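PDB 2HDW: uncharacterized protein PA2218 from Pseudomonas aeruginosa, which is uncharacterized but adopts the alpha/beta hydrolase fold and probably acts as a hydrolase. Local coordinates for residues I176-W181 against T200-D205. Residues are numbered along the deposited sequence; the frame is centred on the assembly and turned at random.
Sequences IGICGW and TSTMYD
Cys-179 sits at the tight turn between strand 173-178 and helix 180-191 of an alpha/beta hydrolase fold, with phi 53° and psi -128°, the strained backbone of a nucleophile elbow; this is the position of the nucleophile in this fold, a role the thiol probably has here. Across from it, the parallel neighbour strand 197-201, which completes the beta-alpha-beta unit with strand 173-178 and helix 180-191, runs on into the loop 202-205. Ser-201 N donates a hydrogen bond to Gly-177 O at 2.8 Å, and Cys-179 N donates one to Ser-201 O at 2.8 Å, almost straight in line with its C=O. Beyond the strands a further backbone hydrogen bond joins loop to elbow: Tyr-204 N donates to Cys-179 O at 3.0 Å from above the carbonyl plane, while Met-203 CA and CB also lie against that oxygen. Thr-202 O receives a CA-H...O contact from Cys-179 CA at 3.2 Å. Tyr-204 packs its CB on Gly-180 CA, and its OH bonds to Tyr-214, Tyr-263 and His-318; His-344 touches both its ring and Cys-179. The thiol, anti to the backbone N (chi1 -164°), approaches the Tyr-204 ring obliquely, SG lying 4.1 Å from CD1.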
loop_
_atom_site.group_PDB
_atom_site.type_symbol
_atom_site.label_atom_id
_atom_site.label_comp_id
_atom_site.label_asym_id
_atom_site.label_seq_id
_atom_site.Cartn_x
_atom_site.Cartn_y
_atom_site.Cartn_z
ATOM N N ILE A 176 3.163 7.387 -3.057
ATOM C CA ILE A 176 1.728 7.210 -3.252
ATOM C C ILE A 176 1.300 5.996 -2.422
ATOM O O ILE A 176 1.868 4.909 -2.563
ATOM C CB ILE A 176 1.355 6.950 -4.734
ATOM C CG1 ILE A 176 1.675 8.175 -5.593
ATOM C CG2 ILE A 176 -0.146 6.650 -4.839
ATOM C CD1 ILE A 176 1.515 7.930 -7.091
ATOM N N GLY A 177 0.312 6.193 -1.554
ATOM C CA GLY A 177 -0.185 5.107 -0.725
ATOM C C GLY A 177 -1.590 4.742 -1.164
ATOM O O GLY A 177 -2.497 5.573 -1.110
ATOM N N ILE A 178 -1.771 3.497 -1.595
ATOM C CA ILE A 178 -3.061 3.016 -2.068
ATOM C C ILE A 178 -3.769 2.149 -1.027
ATOM O O ILE A 178 -3.144 1.322 -0.362
ATOM C CB ILE A 178 -2.905 2.147 -3.347
ATOM C CG1 ILE A 178 -2.032 2.861 -4.381
ATOM C CG2 ILE A 178 -4.279 1.842 -3.933
ATOM C CD1 ILE A 178 -1.588 1.968 -5.530
ATOM N N CYS A 179 -5.074 2.341 -0.894
ATOM C CA CYS A 179 -5.862 1.542 0.031
ATOM C C CYS A 179 -5.243 1.570 1.433
ATOM O O CYS A 179 -4.953 2.640 1.972
ATOM C CB CYS A 179 -5.931 0.107 -0.512
ATOM S SG CYS A 179 -7.211 -0.971 0.196
ATOM N N GLY A 180 -5.027 0.392 2.011
ATOM C CA GLY A 180 -4.448 0.308 3.340
ATOM C C GLY A 180 -3.093 0.979 3.481
ATOM O O GLY A 180 -2.725 1.428 4.566
ATOM N N TRP A 181 -2.334 1.056 2.393
ATOM C CA TRP A 181 -1.029 1.692 2.477
ATOM C C TRP A 181 -1.097 3.207 2.371
ATOM O O TRP A 181 -0.074 3.901 2.455
ATOM C CB TRP A 181 -0.086 1.102 1.439
ATOM C CG TRP A 181 0.459 -0.207 1.914
ATOM C CD1 TRP A 181 -0.211 -1.400 1.997
ATOM C CD2 TRP A 181 1.752 -0.433 2.479
ATOM N NE1 TRP A 181 0.590 -2.356 2.589
ATOM C CE2 TRP A 181 1.798 -1.785 2.896
ATOM C CE3 TRP A 181 2.878 0.378 2.679
ATOM C CZ2 TRP A 181 2.926 -2.343 3.503
ATOM C CZ3 TRP A 181 4.002 -0.177 3.282
ATOM C CH2 TRP A 181 4.016 -1.527 3.687
ATOM N N THR A 200 -2.532 9.904 -1.432
ATOM C CA THR A 200 -3.127 8.656 -0.971
ATOM C C THR A 200 -4.300 8.396 -1.906
ATOM O O THR A 200 -4.956 9.336 -2.359
ATOM C CB THR A 200 -3.657 8.734 0.483
ATOM O OG1 THR A 200 -4.636 9.777 0.592
ATOM C CG2 THR A 200 -2.517 8.987 1.459
ATOM N N SER A 201 -4.550 7.130 -2.217
ATOM C CA SER A 201 -5.658 6.792 -3.101
ATOM C C SER A 201 -6.599 5.805 -2.415
ATOM O O SER A 201 -6.170 4.735 -1.980
ATOM C CB SER A 201 -5.127 6.192 -4.408
ATOM O OG SER A 201 -6.164 6.056 -5.366
ATOM N N THR A 202 -7.874 6.181 -2.308
ATOM C CA THR A 202 -8.900 5.339 -1.684
ATOM C C THR A 202 -8.327 4.611 -0.454
ATOM O O THR A 202 -8.437 3.390 -0.303
ATOM C CB THR A 202 -9.485 4.332 -2.739
ATOM O OG1 THR A 202 -10.676 3.731 -2.220
ATOM C CG2 THR A 202 -8.470 3.235 -3.095
ATOM N N MET A 203 -7.747 5.402 0.445
ATOM C CA MET A 203 -7.087 4.895 1.646
ATOM C C MET A 203 -7.940 4.302 2.758
ATOM O O MET A 203 -9.145 4.546 2.863
ATOM C CB MET A 203 -6.209 6.003 2.277
ATOM C CG MET A 203 -6.977 7.055 3.113
ATOM S SD MET A 203 -5.934 8.223 4.091
ATOM C CE MET A 203 -5.617 7.275 5.583
ATOM N N TYR A 204 -7.253 3.529 3.596
ATOM C CA TYR A 204 -7.790 2.896 4.795
ATOM C C TYR A 204 -6.719 3.239 5.828
ATOM O O TYR A 204 -5.559 3.453 5.470
ATOM C CB TYR A 204 -7.768 1.368 4.696
ATOM C CG TYR A 204 -9.034 0.646 4.294
ATOM C CD1 TYR A 204 -9.601 0.826 3.032
ATOM C CD2 TYR A 204 -9.584 -0.335 5.126
ATOM C CE1 TYR A 204 -10.667 0.039 2.602
ATOM C CE2 TYR A 204 -10.651 -1.127 4.705
ATOM C CZ TYR A 204 -11.183 -0.940 3.438
ATOM O OH TYR A 204 -12.190 -1.766 2.985
ATOM N N ASP A 205 -7.101 3.310 7.093
ATOM C CA ASP A 205 -6.130 3.490 8.165
ATOM C C ASP A 205 -6.282 2.082 8.741
ATOM O O ASP A 205 -7.264 1.806 9.431
ATOM C CB ASP A 205 -6.593 4.531 9.192
ATOM C CG ASP A 205 -5.773 4.489 10.476
ATOM O OD1 ASP A 205 -5.203 3.422 10.777
ATOM O OD2 ASP A 205 -5.713 5.507 11.201
#